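Local coordinates for protein lovastatin nonaketide synthase mokA (Monascus pilosus, PDB 6AD3) that builds the polyketide chain of monacolin K (lovastatin) in nine iterative steps, represented here by the condensation domain of this multidomain synthase, at residues A[495-498]-A[499-503]; A[484-488]-A[489-493]. The protein carries 1 engineered substitution. All coordinates share one frame; numbering follows the deposited sequence.

Contact 1: A[495-498]-A[499-503]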
# COMPACT_ATOMS: atom_id res chain seq x y z
N HIS A 495 -5.63 9.48 18.72
CA HIS A 495 -6.23 10.20 17.60
C HIS A 495 -6.67 9.31 16.43
O HIS A 495 -7.69 9.60 15.81
CB HIS A 495 -5.30 11.30 17.14
CG HIS A 495 -5.32 12.51 18.01
ND1 HIS A 495 -4.26 13.39 18.11
CD2 HIS A 495 -6.25 12.95 18.91
CE1 HIS A 495 -4.55 14.35 18.96
NE2 HIS A 495 -5.74 14.10 19.48
N PRO A 496 -5.92 8.22 16.13
CA PRO A 496 -6.45 7.39 15.04
C PRO A 496 -7.86 6.87 15.31
O PRO A 496 -8.73 6.91 14.41
CB PRO A 496 -5.43 6.22 14.96
CG PRO A 496 -4.14 6.85 15.41
CD PRO A 496 -4.59 7.76 16.57
N ARG A 497 -8.10 6.40 16.53
CA ARG A 497 -9.44 5.94 16.89
C ARG A 497 -10.50 7.06 16.81
O ARG A 497 -11.63 6.81 16.38
CB ARG A 497 -9.46 5.29 18.26
CG ARG A 497 -10.78 4.54 18.48
CD ARG A 497 -10.70 3.67 19.70
NE ARG A 497 -9.73 2.59 19.53
CZ ARG A 497 -9.91 1.55 18.73
NH1 ARG A 497 -11.01 1.44 18.00
NH2 ARG A 497 -8.98 0.60 18.68
N ALA A 498 -10.14 8.28 17.22
CA ALA A 498 -11.05 9.40 17.13
C ALA A 498 -11.41 9.72 15.65
O ALA A 498 -12.56 9.88 15.30
CB ALA A 498 -10.47 10.63 17.83
N PHE A 499 -10.42 9.68 14.77
CA PHE A 499 -10.67 9.84 13.34
C PHE A 499 -11.52 8.74 12.77
O PHE A 499 -12.49 8.98 12.05
CB PHE A 499 -9.36 9.93 12.57
CG PHE A 499 -9.54 10.24 11.12
CD1 PHE A 499 -9.79 9.24 10.20
CD2 PHE A 499 -9.43 11.53 10.65
CE1 PHE A 499 -9.97 9.53 8.86
CE2 PHE A 499 -9.58 11.82 9.30
CZ PHE A 499 -9.88 10.81 8.41
N LEU A 500 -11.20 7.51 13.13
CA LEU A 500 -11.93 6.36 12.64
C LEU A 500 -13.39 6.39 13.09
O LEU A 500 -14.30 6.11 12.28
CB LEU A 500 -11.21 5.09 13.11
CG LEU A 500 -11.70 3.71 12.82
CD1 LEU A 500 -11.93 3.53 11.34
CD2 LEU A 500 -10.68 2.72 13.34
N GLU A 501 -13.62 6.81 14.33
CA GLU A 501 -14.98 6.91 14.83
C GLU A 501 -15.75 7.97 14.06
O GLU A 501 -16.93 7.79 13.77
CB GLU A 501 -14.99 7.24 16.33
CG GLU A 501 -14.61 6.03 17.19
CD GLU A 501 -14.48 6.36 18.68
OE1 GLU A 501 -14.35 5.38 19.45
OE2 GLU A 501 -14.30 7.56 19.06
N SER A 502 -15.13 9.13 13.85
CA SER A 502 -15.76 10.21 13.06
C SER A 502 -16.05 9.81 11.62
O SER A 502 -17.07 10.17 11.05
CB SER A 502 -14.91 11.48 13.10
OG SER A 502 -14.95 12.04 14.40
N TYR A 503 -15.16 9.00 11.05
CA TYR A 503 -15.32 8.53 9.70
C TYR A 503 -16.47 7.54 9.60
O TYR A 503 -17.33 7.65 8.71
CB TYR A 503 -14.00 7.90 9.22
CG TYR A 503 -14.03 7.41 7.79
CD1 TYR A 503 -14.29 8.29 6.74
CD2 TYR A 503 -13.79 6.09 7.49
CE1 TYR A 503 -14.33 7.86 5.42
CE2 TYR A 503 -13.88 5.63 6.18
CZ TYR A 503 -14.11 6.52 5.15
OH TYR A 503 -14.21 6.06 3.85
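Arg497 and Glu501 meet one helical turn apart through the hydrocarbon part of the arginine. Arg497 CG lies 3.8 Å from Glu501 OE1, and CD is only slightly farther, so the carboxylate rests against the methylenes. The charged ends do not join: Arg497 NH1 stays 5.4 Å from Glu501 OE1, and the guanidinium and carboxylate planes are turned 59° apart. Any electrostatic attraction is therefore probably loose, on a side of the helix exposed to solvent. Glu501 CG stands beside its own backbone N (chi1 -75°), which directs the chain back toward the preceding turn and brings CG to 3.2 Å from Arg497 O. That same carbonyl receives Glu501 N.

Beneath these side chains run the helical hydrogen bonds of the backbone. Phe499 N donates to His495 O at 2.9 Å, and Leu500 N donates to Pro496 O at 2.8 Å. Ser502 N follows onto Ala498 O at 3.0 Å. Leu500 CB also packs on a carbonyl of the previous turn, 3.3 Å from Pro496 O.

Farther out, the inner side of the helix is held by the body of the domain. The ring of Phe499, carried away from the backbone N by a chi1 of -174°, reaches Val484 of strand 481-487 as well as Tyr335, Leu338 and Leu342 of helix 327-343. Pro496 and Leu500 pack on Ala304 and Ala306 of strand 301-307, Leu500 also on Leu482 of strand 481-487, and Tyr503 OH is hydrogen-bonded to Tyr331 O.

The whole is the opening of an amphipathic alpha-helix, with i to i+4 bonds along its backbone, an Arg-Glu pair on the outer side and apolar side chains on the inner, laid on the mixed sheet of a condensation-domain subdomain.

Contact 2: A[484-488]-A[489-493]; sequences VKLQS and SVYEV
Gln487 O binds two backbone amides, Val490 N at 3.1 Å and Tyr491 N at 2.9 Å, and these bonds fold the chain back at the end of strand 481-487. The two donors arrive differently. Tyr491 N sits nearly in line with the carbonyl, at a C=O...N angle of 162°, whereas Val490 N stands well above the carbonyl plane, 57° out of it, so the two amides approach the oxygen from different directions, and the Val490 bond is the less well aligned of the two. Gln487 O also lies at the edge of the Tyr491 ring, close to its plane, 3.6 Å from Tyr491 CD2. A weaker CA-H...O contact, from Ser488 CA to Tyr491 O at 3.6 Å, spans the same bend.

With Ser488 and Ser489 at the two central positions, both with right-handed helical backbone angles, the bend is a type I beta turn from Gln487 to Val490, extended by the i to i+4 bond to Tyr491. It lets the chain leave the six-stranded mixed sheet of the condensation domain and head for helix 495-512.

The apolar contact across the bend is between Leu486 and Tyr491, which cross at about a right angle: Leu486 CB lies 3.8 Å from Tyr491 CD2, and its CD1 is 4.0 Å from Tyr491 CG. Val490 CG1, swung opposite its backbone N (chi1 179°) and beside the carbonyl carbon, lies over one face of the ring, toward the rim.

Ser489 OG makes a plain van der Waals approach to Gln487 CB at 3.5 Å. Two of the side chains find polar partners outside the turn. Tyr491 OH accepts from Met280 N, which anchors the far end of the ring to a loop, and Ser488 OG donates to Lys300 O just before strand 301-307.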
# COMPACT_ATOMS: atom_id res chain seq x y z
N VAL A 484 -6.85 3.20 10.10
CA VAL A 484 -6.38 4.60 10.04
C VAL A 484 -5.01 4.72 10.74
O VAL A 484 -4.81 4.23 11.90
CB VAL A 484 -7.38 5.54 10.74
CG1 VAL A 484 -6.79 6.93 10.88
CG2 VAL A 484 -8.67 5.58 9.95
N LYS A 485 -4.07 5.33 10.04
CA LYS A 485 -2.71 5.58 10.52
C LYS A 485 -2.47 7.07 10.53
O LYS A 485 -2.72 7.73 9.52
CB LYS A 485 -1.68 4.91 9.62
CG LYS A 485 -1.86 3.38 9.46
CD LYS A 485 -0.84 2.78 8.48
CE LYS A 485 -0.88 1.25 8.43
NZ LYS A 485 -0.04 0.72 7.32
N LEU A 486 -1.95 7.58 11.64
CA LEU A 486 -1.58 8.99 11.80
C LEU A 486 -0.11 9.11 12.21
O LEU A 486 0.43 8.26 12.94
CB LEU A 486 -2.46 9.67 12.83
CG LEU A 486 -3.96 9.56 12.62
CD1 LEU A 486 -4.70 10.22 13.79
CD2 LEU A 486 -4.34 10.25 11.30
N GLN A 487 0.58 10.13 11.69
CA GLN A 487 1.97 10.35 12.05
C GLN A 487 2.06 10.71 13.54
O GLN A 487 1.41 11.66 13.99
CB GLN A 487 2.57 11.50 11.23
CG GLN A 487 2.79 11.20 9.77
CD GLN A 487 3.89 10.18 9.51
OE1 GLN A 487 3.73 9.28 8.65
NE2 GLN A 487 5.00 10.30 10.22
N SER A 488 2.92 10.00 14.28
CA SER A 488 3.17 10.29 15.71
C SER A 488 3.85 11.66 15.85
O SER A 488 3.76 12.30 16.89
CB SER A 488 4.03 9.18 16.33
OG SER A 488 5.33 9.20 15.76
N SER A 489 4.44 12.16 14.77
CA SER A 489 5.10 13.47 14.80
C SER A 489 4.11 14.60 14.97
O SER A 489 4.48 15.69 15.38
CB SER A 489 5.92 13.67 13.51
OG SER A 489 5.09 13.67 12.37
N VAL A 490 2.86 14.32 14.68
CA VAL A 490 1.81 15.34 14.68
C VAL A 490 0.70 14.98 15.66
O VAL A 490 0.02 15.87 16.16
CB VAL A 490 1.17 15.47 13.27
CG1 VAL A 490 0.07 16.52 13.28
CG2 VAL A 490 2.22 15.83 12.25
N TYR A 491 0.39 13.67 15.74
CA TYR A 491 -0.83 13.19 16.40
C TYR A 491 -0.55 12.30 17.57
O TYR A 491 0.56 11.74 17.71
CB TYR A 491 -1.74 12.43 15.39
CG TYR A 491 -2.27 13.33 14.29
CD1 TYR A 491 -3.22 14.28 14.57
CD2 TYR A 491 -1.68 13.35 13.04
CE1 TYR A 491 -3.70 15.12 13.61
CE2 TYR A 491 -2.15 14.20 12.06
CZ TYR A 491 -3.13 15.12 12.37
OH TYR A 491 -3.60 15.99 11.41
N GLU A 492 -1.55 12.18 18.44
CA GLU A 492 -1.43 11.40 19.67
C GLU A 492 -1.95 9.98 19.48
O GLU A 492 -2.75 9.70 18.58
CB GLU A 492 -2.24 12.08 20.81
CG GLU A 492 -1.88 13.52 21.07
CD GLU A 492 -0.38 13.75 21.01
OE1 GLU A 492 0.07 14.65 20.26
OE2 GLU A 492 0.36 12.94 21.59
N VAL A 493 -1.66 9.16 20.48
CA VAL A 493 -1.97 7.73 20.43
C VAL A 493 -3.48 7.46 20.29
O VAL A 493 -3.90 6.51 19.61
CB VAL A 493 -1.43 7.04 21.70
CG1 VAL A 493 -2.03 5.67 21.88
CG2 VAL A 493 0.10 6.96 21.62

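Overall arrangement
Contact 2 closes just before contact 1 opens, so the two form one continuous strand-turn-helix passage, with centres about 11 Å apart. They touch directly. Leu486 CD1 packs 3.3 Å from Pro496 N, which sets the first turn of the helix against the end of the strand. Pro496 CB also lies 3.7 Å from Val484 O, so the helix meets the strand at more than one residue. Both contacts lie on the same side of the chain's centre, with the centre of contact 2 about 18 Å and that of contact 1 about 20 Å from the centre of the chain. Condensation domains place their active site between two subdomains; these contacts belong to the sheet-and-helix framework of one of them.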